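Hellethionin-D (Helleborus purpurascens, PDB 3SZS) is a small plant defence toxin, harmful to animal cells and apparently acting at the cell membrane, though its precise function is not known. Local coordinates at residues A[1-13]-A[26-40]. Sequence-based numbering, arbitrary orientation.
Sequences KSCCRNTLARNCY and CGILCDCIHVTTTTC
Cys3 and Ile33 form the central hydrogen-bonded pair of a two-stranded antiparallel sheet, strand 2-4 against strand 32-34, and three disulfides fasten the two segments together. Ile33 N donates to Cys3 O at 2.9 Å, nearly straight at 169°. Cys3 N returns a more bent bond to Ile33 O. One step further along, Val35 N donates a hydrogen bond to Lys1 O. Cys3 lies on the same sheet face as Ile33, where its SG joins Cys40 SG and touches Val35 CG2 at 3.7 Å. The disulfide Cys4-Cys32 lies on the face that carries Ser2 and His34. A disulfide joins Cys12 to Cys30, tying helix 7-18 to the chain just past helix 23-29. Tyr13 CG stands anti to the backbone N (chi1 -178°), sending the ring toward His34. There Tyr13 OH meets His34 NE2 at 2.6 Å, a hydrogen bond at the edge of the imidazole. Ser2 CB lies over one face of the phenol ring, offset toward its rim, and Cys26 CB packs 3.6 Å from Tyr13 CE1. Arg10 NH1 donates a hydrogen bond to Ser2 OG, and Cys4 SG sits over the centre of one face of the Arg10 guanidinium. With Cys16-Cys26, these bridges complete the four-disulfide, two-helix and small-sheet fold of plant thionins.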
loop_
_atom_site.group_PDB
_atom_site.type_symbol
_atom_site.label_atom_id
_atom_site.label_comp_id
_atom_site.label_asym_id
_atom_site.label_seq_id
_atom_site.Cartn_x
_atom_site.Cartn_y
_atom_site.Cartn_z
ATOM N N LYS A 1 -2.592 7.346 0.663
ATOM C CA LYS A 1 -1.983 7.627 2.000
ATOM C C LYS A 1 -1.492 6.307 2.591
ATOM O O LYS A 1 -1.835 5.932 3.719
ATOM C CB LYS A 1 -3.018 8.276 2.907
ATOM C CG LYS A 1 -3.681 9.509 2.311
ATOM C CD LYS A 1 -4.340 10.367 3.399
ATOM C CE LYS A 1 -4.795 11.726 2.868
ATOM N NZ LYS A 1 -3.708 12.451 2.151
ATOM N N SER A 2 -0.671 5.618 1.803
ATOM C CA SER A 2 -0.440 4.183 1.964
ATOM C C SER A 2 0.565 3.822 3.052
ATOM O O SER A 2 1.470 4.595 3.356
ATOM C CB SER A 2 0.020 3.585 0.629
ATOM O OG SER A 2 1.130 4.294 0.103
ATOM N N CYS A 3 0.395 2.621 3.606
ATOM C CA CYS A 3 1.258 2.085 4.653
ATOM C C CYS A 3 1.407 0.576 4.481
ATOM O O CYS A 3 0.407 -0.145 4.509
ATOM C CB CYS A 3 0.643 2.374 6.016
ATOM S SG CYS A 3 0.598 4.117 6.416
ATOM N N CYS A 4 2.643 0.101 4.313
ATOM C CA CYS A 4 2.910 -1.327 4.083
ATOM C C CYS A 4 3.817 -1.929 5.155
ATOM O O CYS A 4 4.595 -1.226 5.802
ATOM C CB CYS A 4 3.545 -1.546 2.708
ATOM S SG CYS A 4 2.507 -1.069 1.314
ATOM N N ARG A 5 3.724 -3.246 5.305
ATOM C CA ARG A 5 4.385 -3.961 6.398
ATOM C C ARG A 5 5.903 -4.164 6.192
ATOM O O ARG A 5 6.644 -4.275 7.164
ATOM C CB ARG A 5 3.672 -5.301 6.646
ATOM C CG ARG A 5 3.916 -6.338 5.561
ATOM C CD ARG A 5 2.683 -7.185 5.214
ATOM N NE ARG A 5 2.911 -7.893 3.947
ATOM C CZ ARG A 5 3.733 -8.943 3.806
ATOM N NH1 ARG A 5 4.415 -9.441 4.838
ATOM N NH2 ARG A 5 3.873 -9.502 2.616
ATOM N N ASN A 6 6.349 -4.220 4.936
ATOM C CA ASN A 6 7.774 -4.324 4.601
ATOM C C ASN A 6 8.043 -3.844 3.168
ATOM O O ASN A 6 7.111 -3.494 2.440
ATOM C CB ASN A 6 8.283 -5.761 4.811
ATOM C CG ASN A 6 7.533 -6.788 3.967
ATOM O OD1 ASN A 6 7.500 -6.699 2.734
ATOM N ND2 ASN A 6 6.944 -7.780 4.630
ATOM N N THR A 7 9.314 -3.833 2.776
ATOM C CA THR A 7 9.728 -3.293 1.478
ATOM C C THR A 7 9.276 -4.138 0.276
ATOM O O THR A 7 8.981 -3.585 -0.781
ATOM C CB THR A 7 11.248 -3.077 1.427
ATOM O OG1 THR A 7 11.916 -4.220 1.973
ATOM C CG2 THR A 7 11.631 -1.851 2.238
ATOM N N LEU A 8 9.219 -5.461 0.437
ATOM C CA LEU A 8 8.645 -6.341 -0.593
ATOM C C LEU A 8 7.180 -5.967 -0.834
ATOM O O LEU A 8 6.735 -5.865 -1.988
ATOM C CB LEU A 8 8.766 -7.826 -0.202
ATOM C CG LEU A 8 10.122 -8.519 -0.418
ATOM C CD1 LEU A 8 10.230 -9.799 0.415
ATOM C CD2 LEU A 8 10.349 -8.809 -1.904
ATOM N N ALA A 9 6.438 -5.742 0.252
ATOM C CA ALA A 9 5.034 -5.287 0.157
ATOM C C ALA A 9 4.905 -3.844 -0.363
ATOM O O ALA A 9 3.918 -3.505 -1.017
ATOM C CB ALA A 9 4.330 -5.428 1.503
ATOM N N ARG A 10 5.888 -2.997 -0.050
ATOM C CA ARG A 10 5.922 -1.614 -0.558
ATOM C C ARG A 10 6.075 -1.561 -2.077
ATOM O O ARG A 10 5.371 -0.813 -2.745
ATOM C CB ARG A 10 7.049 -0.812 0.120
ATOM C CG ARG A 10 7.443 0.517 -0.570
ATOM C CD ARG A 10 6.252 1.450 -0.841
ATOM N NE ARG A 10 5.546 1.825 0.382
ATOM C CZ ARG A 10 4.314 2.334 0.431
ATOM N NH1 ARG A 10 3.601 2.528 -0.676
ATOM N NH2 ARG A 10 3.786 2.637 1.609
ATOM N N ASN A 11 7.005 -2.339 -2.616
ATOM C CA ASN A 11 7.179 -2.419 -4.064
ATOM C C ASN A 11 5.965 -3.020 -4.720
ATOM O O ASN A 11 5.546 -2.580 -5.788
ATOM C CB ASN A 11 8.409 -3.241 -4.414
ATOM C CG ASN A 11 9.671 -2.460 -4.235
ATOM O OD1 ASN A 11 10.069 -1.713 -5.133
ATOM N ND2 ASN A 11 10.318 -2.613 -3.078
ATOM N N CYS A 12 5.400 -4.028 -4.064
ATOM C CA CYS A 12 4.150 -4.596 -4.502
ATOM C C CYS A 12 3.132 -3.463 -4.703
ATOM O O CYS A 12 2.542 -3.353 -5.769
ATOM C CB CYS A 12 3.659 -5.656 -3.499
ATOM S SG CYS A 12 2.077 -6.449 -3.932
ATOM N N TYR A 13 2.975 -2.605 -3.690
ATOM C CA TYR A 13 1.954 -1.552 -3.704
ATOM C C TYR A 13 2.169 -0.528 -4.813
ATOM O O TYR A 13 1.233 -0.208 -5.554
ATOM C CB TYR A 13 1.879 -0.815 -2.357
ATOM C CG TYR A 13 0.797 0.247 -2.329
ATOM C CD1 TYR A 13 -0.493 -0.063 -1.899
ATOM C CD2 TYR A 13 1.053 1.555 -2.755
ATOM C CE1 TYR A 13 -1.506 0.901 -1.886
ATOM C CE2 TYR A 13 0.044 2.532 -2.744
ATOM C CZ TYR A 13 -1.239 2.194 -2.314
ATOM O OH TYR A 13 -2.263 3.137 -2.296
ATOM N N CYS A 26 -4.924 -2.503 -4.163
ATOM C CA CYS A 26 -3.492 -2.606 -3.891
ATOM C C CYS A 26 -3.218 -2.913 -2.421
ATOM O O CYS A 26 -2.252 -3.613 -2.079
ATOM C CB CYS A 26 -2.782 -1.348 -4.384
ATOM S SG CYS A 26 -2.908 -1.191 -6.196
ATOM N N GLY A 27 -4.078 -2.406 -1.542
ATOM C CA GLY A 27 -3.968 -2.736 -0.130
ATOM C C GLY A 27 -4.219 -4.207 0.111
ATOM O O GLY A 27 -3.547 -4.827 0.929
ATOM N N ILE A 28 -5.198 -4.757 -0.601
ATOM C CA ILE A 28 -5.577 -6.159 -0.465
ATOM C C ILE A 28 -4.501 -7.071 -1.032
ATOM O O ILE A 28 -4.086 -8.031 -0.375
ATOM C CB ILE A 28 -6.937 -6.487 -1.150
ATOM C CG1 ILE A 28 -8.085 -5.892 -0.342
ATOM C CG2 ILE A 28 -7.154 -8.025 -1.282
ATOM C CD1 ILE A 28 -9.427 -5.906 -1.106
ATOM N N LEU A 29 -4.044 -6.759 -2.241
ATOM C CA LEU A 29 -3.083 -7.627 -2.938
ATOM C C LEU A 29 -1.708 -7.611 -2.274
ATOM O O LEU A 29 -1.019 -8.640 -2.230
ATOM C CB LEU A 29 -2.980 -7.244 -4.423
ATOM C CG LEU A 29 -4.303 -7.388 -5.195
ATOM C CD1 LEU A 29 -4.156 -6.967 -6.651
ATOM C CD2 LEU A 29 -4.841 -8.806 -5.108
ATOM N N CYS A 30 -1.315 -6.456 -1.742
ATOM C CA CYS A 30 0.039 -6.285 -1.197
ATOM C C CYS A 30 0.110 -6.290 0.327
ATOM O O CYS A 30 1.164 -5.998 0.903
ATOM C CB CYS A 30 0.632 -4.986 -1.761
ATOM S SG CYS A 30 0.687 -4.992 -3.576
ATOM N N ASP A 31 -0.990 -6.661 0.981
ATOM C CA ASP A 31 -1.089 -6.578 2.438
ATOM C C ASP A 31 -0.664 -5.161 2.913
ATOM O O ASP A 31 0.297 -5.009 3.662
ATOM C CB ASP A 31 -0.238 -7.687 3.105
ATOM C CG ASP A 31 -0.930 -9.070 3.138
ATOM O OD1 ASP A 31 -2.118 -9.190 2.777
ATOM O OD2 ASP A 31 -0.274 -10.050 3.564
ATOM N N CYS A 32 -1.352 -4.125 2.422
ATOM C CA CYS A 32 -1.117 -2.739 2.894
ATOM C C CYS A 32 -2.423 -2.066 3.312
ATOM O O CYS A 32 -3.515 -2.572 3.027
ATOM C CB CYS A 32 -0.422 -1.878 1.828
ATOM S SG CYS A 32 1.118 -2.568 1.176
ATOM N N ILE A 33 -2.293 -0.914 3.976
ATOM C CA ILE A 33 -3.435 -0.174 4.524
ATOM C C ILE A 33 -3.346 1.319 4.206
ATOM O O ILE A 33 -2.297 1.811 3.788
ATOM C CB ILE A 33 -3.561 -0.368 6.065
ATOM C CG1 ILE A 33 -2.309 0.141 6.808
ATOM C CG2 ILE A 33 -3.815 -1.833 6.386
ATOM C CD1 ILE A 33 -2.381 -0.005 8.328
ATOM N N HIS A 34 -4.453 2.030 4.415
ATOM C CA HIS A 34 -4.525 3.464 4.151
ATOM C C HIS A 34 -5.031 4.217 5.358
ATOM O O HIS A 34 -6.071 3.863 5.922
ATOM C CB HIS A 34 -5.429 3.754 2.958
ATOM C CG HIS A 34 -4.855 3.287 1.664
ATOM N ND1 HIS A 34 -5.129 2.043 1.137
ATOM C CD2 HIS A 34 -3.985 3.879 0.810
ATOM C CE1 HIS A 34 -4.454 1.893 0.009
ATOM N NE2 HIS A 34 -3.756 2.993 -0.212
ATOM N N VAL A 35 -4.291 5.267 5.721
ATOM C CA VAL A 35 -4.564 6.094 6.897
ATOM C C VAL A 35 -4.743 7.559 6.496
ATOM O O VAL A 35 -4.207 7.989 5.481
ATOM C CB VAL A 35 -3.405 6.009 7.922
ATOM C CG1 VAL A 35 -3.231 4.582 8.415
ATOM C CG2 VAL A 35 -2.103 6.523 7.315
ATOM N N THR A 36 -5.487 8.318 7.297
ATOM C CA THR A 36 -5.685 9.756 7.068
ATOM C C THR A 36 -4.756 10.611 7.949
ATOM O O THR A 36 -5.014 11.794 8.173
ATOM C CB THR A 36 -7.155 10.165 7.326
ATOM O OG1 THR A 36 -7.490 9.928 8.699
ATOM C CG2 THR A 36 -8.101 9.371 6.432
ATOM N N THR A 37 -3.674 10.000 8.433
ATOM C CA THR A 37 -2.679 10.662 9.274
ATOM C C THR A 37 -1.333 10.690 8.552
ATOM O O THR A 37 -1.194 10.121 7.469
ATOM C CB THR A 37 -2.528 9.922 10.612
ATOM O OG1 THR A 37 -2.243 8.538 10.360
ATOM C CG2 THR A 37 -3.812 10.023 11.421
ATOM N N THR A 38 -0.344 11.344 9.157
ATOM C CA THR A 38 0.954 11.557 8.505
ATOM C C THR A 38 1.980 10.418 8.689
ATOM O O THR A 38 3.049 10.454 8.072
ATOM C CB THR A 38 1.583 12.890 8.956
ATOM O OG1 THR A 38 1.814 12.866 10.370
ATOM C CG2 THR A 38 0.659 14.054 8.620
ATOM N N THR A 39 1.659 9.413 9.511
ATOM C CA THR A 39 2.567 8.274 9.761
ATOM C C THR A 39 1.832 6.928 9.930
ATOM O O THR A 39 0.617 6.897 10.159
ATOM C CB THR A 39 3.436 8.520 11.012
ATOM O OG1 THR A 39 2.602 8.927 12.105
ATOM C CG2 THR A 39 4.485 9.599 10.742
ATOM N N CYS A 40 2.592 5.831 9.833
ATOM C CA CYS A 40 2.051 4.457 9.881
ATOM C C CYS A 40 2.403 3.728 11.199
ATOM O O CYS A 40 3.323 4.143 11.914
ATOM C CB CYS A 40 2.587 3.640 8.687
ATOM S SG CYS A 40 2.503 4.458 7.057
#